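Local coordinates for protein tyrosinase (Aspergillus oryzae, PDB 6JU8) that probably oxidises L-tyrosine and L-dopa to L-dopaquinone with dioxygen, using a dinuclear copper centre, at residues P104-V109 with R409-F414; H268-N273 with H332-N337. The protein carries 1 engineered substitution. All blocks are in the same frame, centred on the assembly; numbering follows the deposited sequence.

Contact 1: residues P104-V109 with R409-F414; sequences PTWHRV and RPFHRF. With CU (copper (II) ion), chain C.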
loop_
_atom_site.group_PDB
_atom_site.type_symbol
_atom_site.label_atom_id
_atom_site.label_comp_id
_atom_site.label_asym_id
_atom_site.label_seq_id
_atom_site.Cartn_x
_atom_site.Cartn_y
_atom_site.Cartn_z
ATOM N N PRO A 104 8.215 -13.039 -27.960
ATOM C CA PRO A 104 9.453 -12.422 -27.439
ATOM C C PRO A 104 9.952 -11.282 -28.298
ATOM O O PRO A 104 10.560 -10.333 -27.772
ATOM C CB PRO A 104 10.460 -13.588 -27.460
ATOM C CG PRO A 104 9.593 -14.822 -27.439
ATOM C CD PRO A 104 8.399 -14.469 -28.305
ATOM N N THR A 105 9.766 -11.371 -29.631
ATOM C CA THR A 105 10.385 -10.333 -30.472
ATOM C C THR A 105 9.548 -9.074 -30.509
ATOM O O THR A 105 10.090 -7.950 -30.492
ATOM C CB THR A 105 10.662 -10.884 -31.885
ATOM O OG1 THR A 105 9.456 -11.516 -32.321
ATOM C CG2 THR A 105 11.790 -11.912 -31.824
ATOM N N TRP A 106 8.217 -9.218 -30.504
ATOM C CA TRP A 106 7.392 -7.996 -30.376
ATOM C C TRP A 106 7.780 -7.258 -29.114
ATOM O O TRP A 106 7.984 -6.032 -29.104
ATOM C CB TRP A 106 5.887 -8.377 -30.395
ATOM C CG TRP A 106 5.050 -7.125 -30.450
ATOM C CD1 TRP A 106 4.595 -6.524 -31.592
ATOM C CD2 TRP A 106 4.593 -6.333 -29.360
ATOM N NE1 TRP A 106 3.871 -5.382 -31.285
ATOM C CE2 TRP A 106 3.868 -5.254 -29.913
ATOM C CE3 TRP A 106 4.742 -6.416 -27.963
ATOM C CZ2 TRP A 106 3.282 -4.266 -29.117
ATOM C CZ3 TRP A 106 4.152 -5.438 -27.180
ATOM C CH2 TRP A 106 3.431 -4.367 -27.753
ATOM N N HIS A 107 7.887 -7.987 -27.986
ATOM C CA HIS A 107 8.201 -7.313 -26.729
ATOM C C HIS A 107 9.629 -6.814 -26.686
ATOM O O HIS A 107 9.876 -5.787 -26.018
ATOM C CB HIS A 107 7.888 -8.239 -25.542
ATOM C CG HIS A 107 6.422 -8.390 -25.312
ATOM N ND1 HIS A 107 5.618 -9.318 -25.963
ATOM C CD2 HIS A 107 5.573 -7.707 -24.509
ATOM C CE1 HIS A 107 4.358 -9.195 -25.544
ATOM N NE2 HIS A 107 4.299 -8.212 -24.666
ATOM N N ARG A 108 10.573 -7.427 -27.398
ATOM C CA ARG A 108 11.935 -6.913 -27.461
ATOM C C ARG A 108 11.907 -5.500 -28.019
ATOM O O ARG A 108 12.574 -4.596 -27.487
ATOM C CB ARG A 108 12.808 -7.840 -28.316
ATOM C CG ARG A 108 14.227 -7.277 -28.530
ATOM C CD ARG A 108 15.201 -8.353 -29.017
ATOM N NE ARG A 108 15.520 -9.294 -27.952
ATOM C CZ ARG A 108 16.150 -10.444 -28.083
ATOM N NH1 ARG A 108 16.608 -10.881 -29.254
ATOM N NH2 ARG A 108 16.341 -11.202 -27.002
ATOM N N VAL A 109 11.144 -5.292 -29.105
ATOM C CA VAL A 109 11.066 -3.949 -29.695
ATOM C C VAL A 109 10.339 -3.000 -28.761
ATOM O O VAL A 109 10.740 -1.831 -28.595
ATOM C CB VAL A 109 10.388 -4.003 -31.078
ATOM C CG1 VAL A 109 10.340 -2.599 -31.697
ATOM C CG2 VAL A 109 11.092 -4.936 -32.062
ATOM N N ARG A 409 3.905 -4.615 -35.851
ATOM C CA ARG A 409 3.172 -3.354 -35.736
ATOM C C ARG A 409 3.019 -3.000 -34.267
ATOM O O ARG A 409 2.818 -3.904 -33.441
ATOM C CB ARG A 409 1.795 -3.514 -36.404
ATOM C CG ARG A 409 1.886 -3.789 -37.908
ATOM C CD ARG A 409 0.494 -3.769 -38.554
ATOM N NE ARG A 409 -0.518 -4.126 -37.569
ATOM C CZ ARG A 409 -1.686 -3.527 -37.394
ATOM N NH1 ARG A 409 -2.539 -3.926 -36.455
ATOM N NH2 ARG A 409 -2.023 -2.502 -38.177
ATOM N N PRO A 410 3.070 -1.733 -33.883
ATOM C CA PRO A 410 3.133 -0.557 -34.734
ATOM C C PRO A 410 4.514 0.058 -34.881
ATOM O O PRO A 410 4.648 1.258 -35.167
ATOM C CB PRO A 410 2.233 0.394 -33.906
ATOM C CG PRO A 410 2.745 0.150 -32.508
ATOM C CD PRO A 410 2.907 -1.356 -32.453
ATOM N N PHE A 411 5.559 -0.740 -34.741
ATOM C CA PHE A 411 6.905 -0.237 -34.549
ATOM C C PHE A 411 7.618 0.021 -35.872
ATOM O O PHE A 411 7.837 -0.914 -36.629
ATOM C CB PHE A 411 7.705 -1.225 -33.704
ATOM C CG PHE A 411 7.067 -1.539 -32.369
ATOM C CD1 PHE A 411 6.649 -0.508 -31.529
ATOM C CD2 PHE A 411 6.909 -2.856 -31.952
ATOM C CE1 PHE A 411 6.086 -0.809 -30.286
ATOM C CE2 PHE A 411 6.381 -3.154 -30.715
ATOM C CZ PHE A 411 5.982 -2.120 -29.878
ATOM N N HIS A 412 7.987 1.267 -36.098
ATOM C CA HIS A 412 8.639 1.690 -37.337
ATOM C C HIS A 412 10.154 1.794 -37.181
ATOM O O HIS A 412 10.670 2.167 -36.123
ATOM C CB HIS A 412 8.099 3.041 -37.789
ATOM C CG HIS A 412 6.674 2.964 -38.248
ATOM N ND1 HIS A 412 5.676 3.654 -37.604
ATOM C CD2 HIS A 412 6.079 2.337 -39.275
ATOM C CE1 HIS A 412 4.517 3.443 -38.202
ATOM N NE2 HIS A 412 4.740 2.646 -39.232
ATOM N N ARG A 413 10.854 1.496 -38.272
ATOM C CA ARG A 413 12.289 1.676 -38.338
ATOM C C ARG A 413 12.686 2.165 -39.729
ATOM O O ARG A 413 11.945 2.022 -40.703
ATOM C CB ARG A 413 13.044 0.394 -38.003
ATOM C CG ARG A 413 12.600 -0.801 -38.838
ATOM C CD ARG A 413 13.315 -2.078 -38.440
ATOM N NE ARG A 413 14.761 -1.979 -38.598
ATOM C CZ ARG A 413 15.392 -2.242 -39.735
ATOM N NH1 ARG A 413 14.746 -2.622 -40.830
ATOM N NH2 ARG A 413 16.714 -2.110 -39.749
ATOM N N PHE A 414 13.890 2.695 -39.789
ATOM C CA PHE A 414 14.469 3.110 -41.058
ATOM C C PHE A 414 15.323 1.952 -41.566
ATOM O O PHE A 414 16.208 1.502 -40.822
ATOM C CB PHE A 414 15.249 4.398 -40.846
ATOM C CG PHE A 414 15.881 5.009 -42.063
ATOM C CD1 PHE A 414 15.113 5.633 -43.031
ATOM C CD2 PHE A 414 17.257 4.966 -42.221
ATOM C CE1 PHE A 414 15.707 6.205 -44.146
ATOM C CE2 PHE A 414 17.849 5.532 -43.333
ATOM C CZ PHE A 414 17.075 6.150 -44.294
HETATM CU CU CU C . 2.495 -8.135 -23.814
HETATM O O HOH W 1 2.665 -8.633 -21.959
#
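This contact backs one half of the dinuclear copper site: Trp-106 and Val-109 of helix 103-129 meet Phe-411, in the segment 409-414. The Trp-106 indole is hydrogen-bonded at its NE1 edge and packed on one face. Its NE1 donates to Arg-409 O at 2.8 Å, with an N-H...O angle of 166°. The oxygen lies in the indole plane, while NE1 is tilted 31° from the carbonyl plane. This bond and the Phe-411 packing limit the rotation of the indole. Its CG is anti to the backbone N, which swings the indole from the helix toward Arg-409.

Phe-411 crosses the indole at about a right angle. Its CE2 sits over one face, near the rim, and comes 3.4 Å from Trp-106 CE2. The two ring planes are inclined at 40°, so the pair is oblique. Phe-411 CZ continues the contact to Trp-106 CZ2 at 3.5 Å. Val-109 slides past Phe-411 in the opposite direction, and its CG1 touches Phe-411 CD2 at 3.5 Å. A cis peptide bond precedes Pro-410, whose CD lies over the centre of the Phe-411 ring.

Trp-106 also touches a copper ligand. Its CE3 lies over the centre of the His-107 imidazole, 3.5 Å above that plane. His-107 NE2 binds copper at 2.0 Å, with His-71 and His-98 completing the histidine set. Its ND1 is hydrogen-bonded to Phe-103 O. Trp-106 is thus a second-shell residue between the 409-411 segment and a copper ligand. Such a histidine-bearing helix is typical of the type-3 copper centre of tyrosinases.

Contact 2: residues H268-N273 with H332-N337; sequences HPWYQN and HNNVHN. With CU (copper (II) ion), chain D.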
loop_
_atom_site.group_PDB
_atom_site.type_symbol
_atom_site.label_atom_id
_atom_site.label_comp_id
_atom_site.label_asym_id
_atom_site.label_seq_id
_atom_site.Cartn_x
_atom_site.Cartn_y
_atom_site.Cartn_z
ATOM N N HIS A 268 4.237 -19.412 -5.569
ATOM C CA HIS A 268 4.178 -19.813 -6.965
ATOM C C HIS A 268 2.941 -20.603 -7.351
ATOM O O HIS A 268 3.069 -21.725 -7.853
ATOM C CB HIS A 268 5.465 -20.568 -7.332
ATOM C CG HIS A 268 5.802 -21.740 -6.473
ATOM N ND1 HIS A 268 5.224 -22.979 -6.598
ATOM C CD2 HIS A 268 6.696 -21.844 -5.458
ATOM C CE1 HIS A 268 5.716 -23.813 -5.690
ATOM N NE2 HIS A 268 6.627 -23.153 -5.008
ATOM N N PRO A 269 1.742 -20.045 -7.190
ATOM C CA PRO A 269 0.531 -20.780 -7.591
ATOM C C PRO A 269 0.342 -20.770 -9.094
ATOM O O PRO A 269 -0.348 -19.915 -9.653
ATOM C CB PRO A 269 -0.558 -20.003 -6.849
ATOM C CG PRO A 269 -0.037 -18.607 -6.734
ATOM C CD PRO A 269 1.452 -18.733 -6.592
ATOM N N TRP A 270 0.994 -21.751 -9.744
ATOM C CA TRP A 270 0.924 -21.854 -11.199
ATOM C C TRP A 270 -0.520 -22.048 -11.646
ATOM O O TRP A 270 -1.225 -22.860 -11.018
ATOM C CB TRP A 270 1.725 -23.067 -11.707
ATOM C CG TRP A 270 3.150 -23.024 -11.216
ATOM C CD1 TRP A 270 3.715 -23.732 -10.192
ATOM C CD2 TRP A 270 4.209 -22.221 -11.749
ATOM N NE1 TRP A 270 5.048 -23.413 -10.052
ATOM C CE2 TRP A 270 5.372 -22.485 -11.000
ATOM C CE3 TRP A 270 4.253 -21.306 -12.805
ATOM C CZ2 TRP A 270 6.585 -21.850 -11.274
ATOM C CZ3 TRP A 270 5.470 -20.683 -13.056
ATOM C CH2 TRP A 270 6.616 -20.944 -12.309
ATOM N N TYR A 271 -0.970 -21.392 -12.707
ATOM C CA TYR A 271 -2.361 -21.598 -13.138
ATOM C C TYR A 271 -2.511 -22.866 -13.983
ATOM O O TYR A 271 -3.609 -23.439 -14.087
ATOM C CB TYR A 271 -2.934 -20.378 -13.861
ATOM C CG TYR A 271 -2.356 -20.050 -15.222
ATOM C CD1 TYR A 271 -2.757 -20.711 -16.377
ATOM C CD2 TYR A 271 -1.383 -19.059 -15.340
ATOM C CE1 TYR A 271 -2.229 -20.423 -17.633
ATOM C CE2 TYR A 271 -0.851 -18.764 -16.577
ATOM C CZ TYR A 271 -1.269 -19.432 -17.714
ATOM O OH TYR A 271 -0.709 -19.101 -18.937
ATOM N N GLN A 272 -1.428 -23.323 -14.595
ATOM C CA GLN A 272 -1.502 -24.518 -15.437
ATOM C C GLN A 272 -1.704 -25.783 -14.602
ATOM O O GLN A 272 -1.333 -25.830 -13.430
ATOM C CB GLN A 272 -0.214 -24.642 -16.249
ATOM C CG GLN A 272 -0.027 -23.617 -17.351
ATOM C CD GLN A 272 0.661 -22.369 -16.822
ATOM O OE1 GLN A 272 0.831 -22.156 -15.618
ATOM N NE2 GLN A 272 1.026 -21.496 -17.742
ATOM N N ASN A 273 -2.311 -26.783 -15.240
ATOM C CA ASN A 273 -2.460 -28.122 -14.672
ATOM C C ASN A 273 -1.107 -28.829 -14.654
ATOM O O ASN A 273 -0.592 -29.139 -15.734
ATOM C CB ASN A 273 -3.467 -28.889 -15.517
ATOM C CG ASN A 273 -3.587 -30.363 -15.210
ATOM O OD1 ASN A 273 -3.141 -30.822 -14.158
ATOM N ND2 ASN A 273 -4.201 -31.108 -16.130
ATOM N N HIS A 332 6.091 -16.147 -17.839
ATOM C CA HIS A 332 5.794 -14.718 -17.849
ATOM C C HIS A 332 4.350 -14.428 -17.469
ATOM O O HIS A 332 4.099 -13.436 -16.769
ATOM C CB HIS A 332 6.117 -14.183 -19.246
ATOM C CG HIS A 332 5.195 -13.151 -19.809
ATOM N ND1 HIS A 332 3.998 -13.457 -20.437
ATOM C CD2 HIS A 332 5.325 -11.805 -19.900
ATOM C CE1 HIS A 332 3.437 -12.337 -20.868
ATOM N NE2 HIS A 332 4.221 -11.296 -20.553
ATOM N N ASN A 333 3.395 -15.243 -17.906
ATOM C CA ASN A 333 1.968 -15.041 -17.604
ATOM C C ASN A 333 1.727 -15.222 -16.120
ATOM O O ASN A 333 0.976 -14.448 -15.509
ATOM C CB ASN A 333 1.153 -16.086 -18.374
ATOM C CG ASN A 333 1.046 -15.857 -19.869
ATOM O OD1 ASN A 333 1.500 -14.854 -20.388
ATOM N ND2 ASN A 333 0.474 -16.853 -20.546
ATOM N N ASN A 334 2.324 -16.249 -15.536
ATOM C CA ASN A 334 2.192 -16.466 -14.096
ATOM C C ASN A 334 2.778 -15.282 -13.341
ATOM O O ASN A 334 2.177 -14.793 -12.370
ATOM C CB ASN A 334 2.879 -17.777 -13.716
ATOM C CG ASN A 334 1.995 -18.964 -14.010
ATOM O OD1 ASN A 334 1.080 -19.272 -13.240
ATOM N ND2 ASN A 334 2.275 -19.664 -15.099
ATOM N N VAL A 335 3.962 -14.797 -13.723
ATOM C CA VAL A 335 4.548 -13.670 -12.987
ATOM C C VAL A 335 3.649 -12.454 -13.088
ATOM O O VAL A 335 3.437 -11.754 -12.086
ATOM C CB VAL A 335 5.976 -13.389 -13.487
ATOM C CG1 VAL A 335 6.509 -12.146 -12.805
ATOM C CG2 VAL A 335 6.865 -14.588 -13.199
ATOM N N HIS A 336 3.046 -12.168 -14.252
ATOM C CA HIS A 336 2.053 -11.092 -14.340
ATOM C C HIS A 336 0.954 -11.269 -13.288
ATOM O O HIS A 336 0.580 -10.329 -12.579
ATOM C CB HIS A 336 1.400 -11.103 -15.719
ATOM C CG HIS A 336 2.031 -10.242 -16.765
ATOM N ND1 HIS A 336 1.878 -8.869 -16.770
ATOM C CD2 HIS A 336 2.774 -10.532 -17.859
ATOM C CE1 HIS A 336 2.486 -8.352 -17.819
ATOM N NE2 HIS A 336 3.077 -9.330 -18.485
ATOM N N ASN A 337 0.417 -12.494 -13.187
ATOM C CA ASN A 337 -0.671 -12.733 -12.229
ATOM C C ASN A 337 -0.198 -12.479 -10.802
ATOM O O ASN A 337 -0.927 -11.885 -9.987
ATOM C CB ASN A 337 -1.165 -14.175 -12.347
ATOM C CG ASN A 337 -1.987 -14.392 -13.604
ATOM O OD1 ASN A 337 -2.486 -13.450 -14.205
ATOM N ND2 ASN A 337 -2.117 -15.670 -13.955
HETATM CU CU CU D . 3.945 -9.169 -20.160
HETATM O O HOH W 2 -0.872 -17.616 -12.149
HETATM O O HOH W 1 2.665 -8.633 -21.959
#
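Hydrogen bonds from the loop 268-273 to Asn-333 and Asn-334 of helix 328-340 dominate this contact. Asn-334 OD1 accepts Tyr-271 N at 3.0 Å, in the carbonyl plane and on a lone pair. Asn-334 ND2 donates to Gln-272 OE1 at 2.9 Å. The two amides meet tip to tip, and the bond is nearly straight at 173°. ND2 also bonds to Ala-330 O, one helical turn back, so the amide is held at both ends and its orientation is set. One residue earlier on the helix, Asn-333 ND2 donates to Tyr-271 OH at 3.0 Å, with the hydroxyl oxygen in the amide plane. Glu-311 takes further bonds from this cluster, at Tyr-271 OH and Gln-272 NE2.

Helix 328-340 is one of the copper-binding helices of the type-3 site. His-332 NE2 and His-336 NE2, one turn apart, bind the metal at 2.2 Å and 1.9 Å, and His-376 is the third histidine. Asn-333 OD1 makes a weak bond to His-332 ND1, which also donates to Glu-329 O. Tyr-271 is thus linked through Asn-333, by way of this weak bond, to a copper ligand.

Van der Waals contacts fill in around the amides. Trp-270 CE3 has Asn-334 ND2 at its edge, with ring and amide planes 76° apart. Tyr-271 CD2 lies 3.2 Å from Asn-334 OD1, and Gln-272 CD lies over the centre of the Tyr-271 ring.

Water 2 donates to Asn-334 OD1 at 2.8 Å and accepts from Asn-337 ND2.

Contact 2 is nested inside the loop closed by contact 1: residues 104-109 come first, then 268-273, 332-337 and finally 409-414. Their centres lie 26 Å apart, yet their nearest atoms come within about 5 Å without touching. The meeting place is the dinuclear copper site. Contact 1 supplies helix 103-129, which carries one ligand of one copper ion. Contact 2 supplies helix 328-340, which carries two ligands of the other. Water 1 binds both ions and belongs to both contacts. Each helix is thus joined to a non-helical segment distant in sequence, one after the helix and one before it. Both helices belong to the catalytic central domain of this tyrosinase.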